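Local coordinates for oxidoreductase, iron/ascorbate family (Shewanella oneidensis, PDB 3ON7), which probably acts as an iron(II)-dependent 2-oxoglutarate oxygenase that forms ethylene and oxidises L-arginine, at residues S101-A104 and N105-Y109; S118-L121 and E122-E125; I138-P141 and E142-A145; V233-P236 and E237-K241. All coordinates share one frame; numbering follows the deposited sequence.

Interaction 1. Residues S101-A104 and N105-Y109; sequences SLRA and NILAY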
loop_
_atom_site.group_PDB
_atom_site.type_symbol
_atom_site.label_atom_id
_atom_site.label_comp_id
_atom_site.label_asym_id
_atom_site.label_seq_id
_atom_site.Cartn_x
_atom_site.Cartn_y
_atom_site.Cartn_z
ATOM N N SER B 101 -20.062 -22.429 -0.592
ATOM C CA SER B 101 -21.098 -23.025 0.297
ATOM C C SER B 101 -21.672 -22.002 1.267
ATOM O O SER B 101 -22.752 -22.208 1.808
ATOM C CB SER B 101 -20.570 -24.272 1.052
ATOM O OG SER B 101 -19.743 -23.934 2.161
ATOM N N LEU B 102 -20.973 -20.883 1.454
ATOM C CA LEU B 102 -21.354 -19.888 2.447
ATOM C C LEU B 102 -21.909 -18.585 1.855
ATOM O O LEU B 102 -22.461 -17.782 2.583
ATOM C CB LEU B 102 -20.143 -19.558 3.335
ATOM C CG LEU B 102 -19.472 -20.642 4.184
ATOM C CD1 LEU B 102 -18.136 -20.129 4.780
ATOM C CD2 LEU B 102 -20.394 -21.129 5.276
ATOM N N ARG B 103 -21.751 -18.370 0.552
ATOM C CA ARG B 103 -22.102 -17.101 -0.110
ATOM C C ARG B 103 -23.579 -16.638 0.077
ATOM O O ARG B 103 -23.841 -15.483 0.444
ATOM C CB ARG B 103 -21.778 -17.209 -1.611
ATOM C CG ARG B 103 -22.101 -15.951 -2.460
ATOM C CD ARG B 103 -21.609 -16.092 -3.909
ATOM N NE ARG B 103 -20.135 -16.123 -3.997
ATOM C CZ ARG B 103 -19.346 -15.074 -4.266
ATOM N NH1 ARG B 103 -19.858 -13.869 -4.484
ATOM N NH2 ARG B 103 -18.014 -15.227 -4.305
ATOM N N ALA B 104 -24.531 -17.530 -0.166
ATOM C CA ALA B 104 -25.949 -17.155 -0.157
ATOM C C ALA B 104 -26.341 -16.537 1.172
ATOM O O ALA B 104 -26.903 -15.453 1.210
ATOM C CB ALA B 104 -26.830 -18.347 -0.460
ATOM N N ASN B 105 -26.029 -17.220 2.258
ATOM C CA ASN B 105 -26.428 -16.765 3.578
ATOM C C ASN B 105 -25.705 -15.504 3.994
ATOM O O ASN B 105 -26.307 -14.593 4.580
ATOM C CB ASN B 105 -26.226 -17.871 4.622
ATOM C CG ASN B 105 -27.287 -18.986 4.519
ATOM O OD1 ASN B 105 -28.319 -18.810 3.887
ATOM N ND2 ASN B 105 -27.019 -20.120 5.127
ATOM N N ILE B 106 -24.414 -15.422 3.699
ATOM C CA ILE B 106 -23.660 -14.297 4.206
ATOM C C ILE B 106 -24.001 -13.035 3.423
ATOM O O ILE B 106 -24.100 -11.983 4.015
ATOM C CB ILE B 106 -22.133 -14.572 4.272
ATOM C CG1 ILE B 106 -21.492 -13.693 5.343
ATOM C CG2 ILE B 106 -21.458 -14.377 2.915
ATOM C CD1 ILE B 106 -22.192 -13.726 6.678
ATOM N N LEU B 107 -24.228 -13.149 2.113
ATOM C CA LEU B 107 -24.664 -11.990 1.347
ATOM C C LEU B 107 -26.143 -11.617 1.621
ATOM O O LEU B 107 -26.498 -10.457 1.546
ATOM C CB LEU B 107 -24.401 -12.181 -0.162
ATOM C CG LEU B 107 -22.920 -12.278 -0.559
ATOM C CD1 LEU B 107 -22.753 -12.381 -2.061
ATOM C CD2 LEU B 107 -22.107 -11.101 -0.006
ATOM N N ALA B 108 -26.995 -12.589 1.927
ATOM C CA ALA B 108 -28.356 -12.280 2.363
ATOM C C ALA B 108 -28.289 -11.511 3.681
ATOM O O ALA B 108 -28.997 -10.536 3.863
ATOM C CB ALA B 108 -29.200 -13.547 2.507
ATOM N N TYR B 109 -27.407 -11.919 4.583
ATOM C CA TYR B 109 -27.247 -11.189 5.838
ATOM C C TYR B 109 -26.708 -9.767 5.608
ATOM O O TYR B 109 -27.246 -8.805 6.152
ATOM C CB TYR B 109 -26.364 -11.935 6.846
ATOM C CG TYR B 109 -26.123 -11.086 8.074
ATOM C CD1 TYR B 109 -27.063 -11.027 9.082
ATOM C CD2 TYR B 109 -24.971 -10.301 8.202
ATOM C CE1 TYR B 109 -26.874 -10.240 10.192
ATOM C CE2 TYR B 109 -24.777 -9.497 9.310
ATOM C CZ TYR B 109 -25.736 -9.472 10.299
ATOM O OH TYR B 109 -25.578 -8.677 11.404
HETATM O O HOH W 1 -24.835 -20.046 2.315
#
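The guanidinium of Arg-103 meets Leu-107 CD1 obliquely. NH1 lies 4.1 Å from that CD1. The closer touch is lower in the chain, where Arg-103 CG is 3.7 Å from Leu-107 CD1. The two side chains run alongside each other, one helical turn apart. Arg-103 has CG anti to its own N (chi1 180°) and bends only at chi3, which keeps its methylenes beside the leucine. The other flat group, the amide of Asn-105, takes its main bond outside this turn: ND2 is hydrogen-bonded to Glu-46 of helix 37-51.

This is the first turn of helix 103-126. Ile-106 N bonds to Leu-102 O at 3.3 Å, Leu-107 N to Arg-103 O at 2.9 Å and Ala-108 N to Ala-104 O at 3.0 Å. Leu-102 and Ile-106 are buried; Leu-102 packs on helix 37-51, Ile-106 on strand 151-157. A water accepts from Asn-105 N at 3.1 Å and donates to Ser-101 O at 3.0 Å. An early backbone N-H, which lacks a full helical turn before it, is thus satisfied by solvent, while the apolar contact with Leu-107 is made chiefly by the aliphatic part of Arg-103.

Interaction 2. Residues S118-L121 and E122-E125; sequences SELL and EWIE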
loop_
_atom_site.group_PDB
_atom_site.type_symbol
_atom_site.label_atom_id
_atom_site.label_comp_id
_atom_site.label_asym_id
_atom_site.label_seq_id
_atom_site.Cartn_x
_atom_site.Cartn_y
_atom_site.Cartn_z
ATOM N N SER B 118 -29.409 1.310 7.119
ATOM C CA SER B 118 -29.927 2.391 6.308
ATOM C C SER B 118 -31.167 3.004 6.944
ATOM O O SER B 118 -31.303 4.229 6.989
ATOM C CB SER B 118 -30.217 1.868 4.909
ATOM O OG SER B 118 -30.232 2.922 3.976
ATOM N N GLU B 119 -32.064 2.169 7.469
ATOM C CA GLU B 119 -33.213 2.689 8.215
ATOM C C GLU B 119 -32.731 3.433 9.452
ATOM O O GLU B 119 -33.238 4.498 9.768
ATOM C CB GLU B 119 -34.180 1.580 8.633
ATOM C CG GLU B 119 -35.406 2.085 9.435
ATOM C CD GLU B 119 -36.265 0.961 10.031
ATOM O OE1 GLU B 119 -35.814 -0.192 10.106
ATOM O OE2 GLU B 119 -37.405 1.234 10.437
ATOM N N LEU B 120 -31.749 2.873 10.148
ATOM C CA LEU B 120 -31.221 3.488 11.365
ATOM C C LEU B 120 -30.558 4.846 11.076
ATOM O O LEU B 120 -30.681 5.795 11.865
ATOM C CB LEU B 120 -30.216 2.556 12.050
ATOM C CG LEU B 120 -30.750 1.208 12.572
ATOM C CD1 LEU B 120 -29.611 0.445 13.261
ATOM C CD2 LEU B 120 -31.967 1.388 13.517
ATOM N N LEU B 121 -29.841 4.940 9.959
ATOM C CA LEU B 121 -29.280 6.234 9.566
ATOM C C LEU B 121 -30.393 7.246 9.240
ATOM O O LEU B 121 -30.250 8.416 9.549
ATOM C CB LEU B 121 -28.327 6.093 8.391
ATOM C CG LEU B 121 -27.020 5.388 8.721
ATOM C CD1 LEU B 121 -26.444 4.771 7.458
ATOM C CD2 LEU B 121 -25.996 6.346 9.391
ATOM N N GLU B 122 -31.488 6.801 8.614
ATOM C CA GLU B 122 -32.648 7.670 8.415
ATOM C C GLU B 122 -33.131 8.191 9.766
ATOM O O GLU B 122 -33.424 9.388 9.912
ATOM C CB GLU B 122 -33.814 6.939 7.737
ATOM C CG GLU B 122 -33.696 6.764 6.245
ATOM C CD GLU B 122 -34.823 5.909 5.654
ATOM O OE1 GLU B 122 -35.765 5.534 6.390
ATOM O OE2 GLU B 122 -34.757 5.615 4.444
ATOM N N TRP B 123 -33.227 7.286 10.743
ATOM C CA TRP B 123 -33.627 7.661 12.102
ATOM C C TRP B 123 -32.701 8.718 12.675
ATOM O O TRP B 123 -33.152 9.701 13.254
ATOM C CB TRP B 123 -33.638 6.453 13.037
ATOM C CG TRP B 123 -34.768 5.488 12.841
ATOM C CD1 TRP B 123 -35.743 5.519 11.883
ATOM C CD2 TRP B 123 -34.992 4.314 13.603
ATOM N NE1 TRP B 123 -36.584 4.439 12.026
ATOM C CE2 TRP B 123 -36.134 3.676 13.068
ATOM C CE3 TRP B 123 -34.344 3.743 14.704
ATOM C CZ2 TRP B 123 -36.647 2.492 13.602
ATOM C CZ3 TRP B 123 -34.846 2.558 15.231
ATOM C CH2 TRP B 123 -35.992 1.948 14.685
ATOM N N ILE B 124 -31.403 8.520 12.496
ATOM C CA ILE B 124 -30.406 9.454 13.017
ATOM C C ILE B 124 -30.586 10.833 12.396
ATOM O O ILE B 124 -30.525 11.849 13.096
ATOM C CB ILE B 124 -28.978 8.925 12.800
ATOM C CG1 ILE B 124 -28.715 7.715 13.719
ATOM C CG2 ILE B 124 -27.953 10.019 13.057
ATOM C CD1 ILE B 124 -27.503 6.882 13.293
ATOM N N GLU B 125 -30.841 10.871 11.091
ATOM C CA GLU B 125 -31.039 12.143 10.398
ATOM C C GLU B 125 -32.331 12.802 10.865
ATOM O O GLU B 125 -32.322 13.971 11.245
ATOM C CB GLU B 125 -31.044 11.948 8.885
ATOM C CG GLU B 125 -30.914 13.275 8.103
ATOM C CD GLU B 125 -30.552 13.092 6.635
ATOM O OE1 GLU B 125 -30.096 11.995 6.256
ATOM O OE2 GLU B 125 -30.718 14.063 5.861
#
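Two side chains from the preceding turn meet the indole of Trp-123. Glu-119 crosses it with its carboxylate plane turned 63° from the ring, and OE2 lies 3.5 Å from Trp-123 CZ2. The methylene CG of Glu-119 is 3.7 Å from Trp-123 NE1. Leu-120 brings CD2 to 3.5 Å from Trp-123 CZ3, at an oblique approach. The carbonyl Glu-119 O lies over one ring face, 3.4 Å from Trp-123 CD1. The indole lies back along the helix because its CG is anti to the carbonyl carbon (chi1 -73°).

All this happens on consecutive turns of helix 103-126. Its i to i+4 ladder includes Trp-123 N to Glu-119 O at 3.0 Å and Ile-124 N to Leu-120 O at 2.9 Å. With an alanine at Trp-123, Leu-120 CD2 and the Glu-119 methylenes would probably lose their apolar partner, and a gap would open against helix 14-25.

Further out, Ser-14, Ala-15 and Val-19 of that helix touch the indole. Glu-119 OE1 is hydrogen-bonded to Tyr-9 OH, which helps to fix the carboxylate. On another side of the turn, Leu-121 CD2 is 4.2 Å from Ile-124 CD1, and Ile-124 goes on to touch Leu-22 and Phe-226.

Interaction 3. Residues I138-P141 and E142-A145; sequences IPLP and EMIA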
loop_
_atom_site.group_PDB
_atom_site.type_symbol
_atom_site.label_atom_id
_atom_site.label_comp_id
_atom_site.label_asym_id
_atom_site.label_seq_id
_atom_site.Cartn_x
_atom_site.Cartn_y
_atom_site.Cartn_z
ATOM N N ILE B 138 -24.706 14.917 2.079
ATOM C CA ILE B 138 -25.765 14.220 1.372
ATOM C C ILE B 138 -26.509 13.461 2.441
ATOM O O ILE B 138 -26.018 13.361 3.553
ATOM C CB ILE B 138 -25.223 13.296 0.251
ATOM C CG1 ILE B 138 -24.284 12.222 0.803
ATOM C CG2 ILE B 138 -24.487 14.116 -0.805
ATOM C CD1 ILE B 138 -23.829 11.199 -0.261
ATOM N N PRO B 139 -27.710 12.964 2.134
ATOM C CA PRO B 139 -28.411 12.197 3.169
ATOM C C PRO B 139 -27.591 11.009 3.683
ATOM O O PRO B 139 -26.967 10.305 2.892
ATOM C CB PRO B 139 -29.682 11.727 2.457
ATOM C CG PRO B 139 -29.931 12.774 1.423
ATOM C CD PRO B 139 -28.569 13.223 0.964
ATOM N N LEU B 140 -27.611 10.790 4.994
ATOM C CA LEU B 140 -26.762 9.768 5.629
ATOM C C LEU B 140 -26.886 8.399 4.949
ATOM O O LEU B 140 -25.890 7.722 4.737
ATOM C CB LEU B 140 -27.068 9.640 7.138
ATOM C CG LEU B 140 -26.833 10.860 8.048
ATOM C CD1 LEU B 140 -27.077 10.502 9.497
ATOM C CD2 LEU B 140 -25.423 11.408 7.882
ATOM N N PRO B 141 -28.110 7.987 4.596
ATOM C CA PRO B 141 -28.257 6.684 3.968
ATOM C C PRO B 141 -27.558 6.556 2.621
ATOM O O PRO B 141 -27.140 5.462 2.264
ATOM C CB PRO B 141 -29.761 6.563 3.778
ATOM C CG PRO B 141 -30.337 7.406 4.828
ATOM C CD PRO B 141 -29.419 8.577 4.926
ATOM N N GLU B 142 -27.457 7.667 1.891
ATOM C CA GLU B 142 -26.838 7.692 0.576
ATOM C C GLU B 142 -25.339 7.506 0.663
ATOM O O GLU B 142 -24.735 7.071 -0.313
ATOM C CB GLU B 142 -27.133 9.004 -0.165
ATOM C CG GLU B 142 -28.419 9.006 -0.942
ATOM C CD GLU B 142 -28.647 10.324 -1.673
ATOM O OE1 GLU B 142 -27.684 10.854 -2.300
ATOM O OE2 GLU B 142 -29.798 10.820 -1.601
HETATM N N MSE B 143 -24.755 7.830 1.826
HETATM C CA MSE B 143 -23.312 7.677 2.061
HETATM C C MSE B 143 -22.859 6.229 1.993
HETATM O O MSE B 143 -21.718 5.976 1.646
HETATM C CB MSE B 143 -22.899 8.260 3.436
HETATM C CG MSE B 143 -23.070 9.760 3.557
HETATM SE SE MSE B 143 -22.503 10.501 5.246
HETATM C CE MSE B 143 -22.677 12.392 4.799
ATOM N N ILE B 144 -23.739 5.284 2.340
ATOM C CA ILE B 144 -23.375 3.859 2.402
ATOM C C ILE B 144 -24.037 2.985 1.323
ATOM O O ILE B 144 -23.736 1.785 1.205
ATOM C CB ILE B 144 -23.704 3.239 3.786
ATOM C CG1 ILE B 144 -25.210 3.187 4.057
ATOM C CG2 ILE B 144 -22.993 3.989 4.914
ATOM C CD1 ILE B 144 -25.597 2.027 5.019
ATOM N N ALA B 145 -24.966 3.548 0.562
ATOM C CA ALA B 145 -25.623 2.754 -0.484
ATOM C C ALA B 145 -24.560 2.252 -1.467
ATOM O O ALA B 145 -23.899 3.049 -2.090
ATOM C CB ALA B 145 -26.656 3.591 -1.215
#
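Pro-139 O receives Glu-142 N at 2.9 Å, the shortest hydrogen bond of this tight turn. The N-H to oxygen angle is only 134°, and the donor stands above the carbonyl plane. Leu-140 O takes Met-143 N at 3.1 Å in the same bent fashion, with its donor 62° out of the plane. These i to i+3 bonds mark a short, weakly bonded helix, about 140-144, entered through Pro-139. The longer bonds are weak: Met-143 N to Pro-139 O, and both Ile-144 N and Ala-145 N to Pro-141 O. Pro-141 has no N-H to give, which suits a place in the first turn.

The opening N-H, that of Leu-140, is hydrogen-bonded to Glu-125 OE1 of helix 103-126. Pro-141 and Leu-140 rest on that same helix. Met-143 forms a backbone hydrogen bond with His-255.

Glu-142 runs beside the ring of Pro-139, and its OE2 is 3.6 Å from Pro-139 CG. Met-143, a selenomethionine, is buried. With CG anti to the carbonyl carbon (chi1 -65°) and the chain extended beyond it, it reaches back to the start of the turn. Ile-138 crosses it with CG1 3.9 Å from Met-143 CG. Leu-140 CD2 meets Met-143 SE at 4.0 Å. Beyond the selenium, the terminal CE of Met-143 stops 3.7 Å from Ile-138 O.

Interaction 4. Residues V233-P236 and E237-K241; sequences VINP and EGTDK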
loop_
_atom_site.group_PDB
_atom_site.type_symbol
_atom_site.label_atom_id
_atom_site.label_comp_id
_atom_site.label_asym_id
_atom_site.label_seq_id
_atom_site.Cartn_x
_atom_site.Cartn_y
_atom_site.Cartn_z
ATOM N N VAL B 233 -13.811 -5.340 24.771
ATOM C CA VAL B 233 -14.436 -6.579 25.228
ATOM C C VAL B 233 -13.564 -7.184 26.322
ATOM O O VAL B 233 -12.401 -7.511 26.080
ATOM C CB VAL B 233 -14.671 -7.606 24.071
ATOM C CG1 VAL B 233 -15.304 -8.900 24.605
ATOM C CG2 VAL B 233 -15.533 -7.000 22.987
ATOM N N ILE B 234 -14.115 -7.320 27.532
ATOM C CA ILE B 234 -13.391 -7.993 28.624
ATOM C C ILE B 234 -13.855 -9.447 28.709
ATOM O O ILE B 234 -14.869 -9.797 28.116
ATOM C CB ILE B 234 -13.530 -7.265 29.995
ATOM C CG1 ILE B 234 -14.978 -7.246 30.513
ATOM C CG2 ILE B 234 -12.994 -5.870 29.897
ATOM C CD1 ILE B 234 -15.104 -6.864 32.000
ATOM N N ASN B 235 -13.083 -10.280 29.396
ATOM C CA ASN B 235 -13.471 -11.674 29.726
ATOM C C ASN B 235 -13.806 -11.706 31.205
ATOM O O ASN B 235 -12.920 -11.869 32.043
ATOM C CB ASN B 235 -12.342 -12.683 29.433
ATOM C CG ASN B 235 -12.084 -12.871 27.948
ATOM O OD1 ASN B 235 -13.011 -12.980 27.166
ATOM N ND2 ASN B 235 -10.815 -12.893 27.555
ATOM N N PRO B 236 -15.083 -11.491 31.542
ATOM C CA PRO B 236 -15.432 -11.393 32.944
ATOM C C PRO B 236 -15.345 -12.751 33.625
ATOM O O PRO B 236 -15.284 -13.768 32.952
ATOM C CB PRO B 236 -16.869 -10.857 32.923
ATOM C CG PRO B 236 -17.405 -11.207 31.613
ATOM C CD PRO B 236 -16.243 -11.255 30.665
ATOM N N GLU B 237 -15.307 -12.737 34.952
ATOM C CA GLU B 237 -15.178 -13.933 35.749
ATOM C C GLU B 237 -16.290 -14.892 35.344
ATOM O O GLU B 237 -17.439 -14.499 35.241
ATOM C CB GLU B 237 -15.236 -13.565 37.241
ATOM C CG GLU B 237 -15.161 -14.725 38.214
ATOM C CD GLU B 237 -13.899 -15.570 38.076
ATOM O OE1 GLU B 237 -12.789 -14.995 37.924
ATOM O OE2 GLU B 237 -14.028 -16.818 38.143
ATOM N N GLY B 238 -15.925 -16.129 35.037
ATOM C CA GLY B 238 -16.888 -17.123 34.557
ATOM C C GLY B 238 -16.762 -17.488 33.085
ATOM O O GLY B 238 -17.206 -18.556 32.680
ATOM N N THR B 239 -16.167 -16.601 32.288
ATOM C CA THR B 239 -15.913 -16.865 30.881
ATOM C C THR B 239 -15.125 -18.176 30.731
ATOM O O THR B 239 -14.081 -18.360 31.350
ATOM C CB THR B 239 -15.124 -15.696 30.204
ATOM O OG1 THR B 239 -15.823 -14.452 30.386
ATOM C CG2 THR B 239 -14.926 -15.956 28.711
ATOM N N ASP B 240 -15.651 -19.086 29.918
ATOM C CA ASP B 240 -15.058 -20.399 29.750
ATOM C C ASP B 240 -14.078 -20.343 28.588
ATOM O O ASP B 240 -14.482 -20.200 27.443
ATOM C CB ASP B 240 -16.171 -21.420 29.475
ATOM C CG ASP B 240 -15.666 -22.865 29.410
ATOM O OD1 ASP B 240 -14.451 -23.108 29.289
ATOM O OD2 ASP B 240 -16.514 -23.766 29.485
ATOM N N LYS B 241 -12.793 -20.474 28.884
ATOM C CA LYS B 241 -11.748 -20.310 27.870
ATOM C C LYS B 241 -11.787 -21.384 26.770
ATOM O O LYS B 241 -11.316 -21.152 25.671
ATOM C CB LYS B 241 -10.361 -20.272 28.517
ATOM C CG LYS B 241 -9.837 -21.621 28.965
ATOM C CD LYS B 241 -8.480 -21.493 29.599
ATOM C CE LYS B 241 -7.806 -22.848 29.764
ATOM N NZ LYS B 241 -6.393 -22.794 30.265
#
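Thr-239 points back at the residues that open the turn, and its two branches take different partners. The side chain crosses that of Pro-236 obliquely, and OG1 lies 3.2 Å from Pro-236 CD. The methyl CG2 faces Asn-235, whose side chain stands at about a right angle to that of the threonine; CG2 is 3.9 Å from Asn-235 OD1. Having OG1 anti to the carbonyl carbon (chi1 -55°) sets the hydroxyl beside its own N. Both can then donate to Pro-236 O, N at 3.0 Å and OG1 at 2.7 Å. The hydroxyl bond lies in the carbonyl plane, on a lone pair.

The N bond closes a type II beta turn from Pro-236 to Thr-239, just after strand 231-234. Gly-238 fits its third position, where a side chain would jam against the preceding carbonyl oxygen. A valine in place of Thr-239 would probably leave Pro-236 O with the backbone N alone and weaken the clasp on the turn.

The amide of Asn-235 is held from outside, with OD1 bonded to Arg-170 NE and ND2 to Gly-167 O. Two donors of Thr-239 grip Pro-236 O, which should stiffen this surface turn by polar bonding rather than by a buried core.

Overall arrangement
Interactions 1 and 2 lie on helix 103-126, their centres about 25 Å apart and without touching. Interactions 1, 2 and 3 are all partly buried; interaction 4 is a surface contact. The first two share i to i+4 backbone bonding, but interaction 1 is a helix start with a water bridge, whereas interaction 2 is a regular helix with an indole packed on its own preceding turn. Interaction 3 sits about 9 Å from interaction 2, centre to centre, and touches it: Glu-125 and Ile-124 of one meet Leu-140 of the other. Its stronger bonds span three residues and are more bent. Interaction 4, on the opposite side of the chain's centre from interactions 2 and 3, relies mainly on polar bonds.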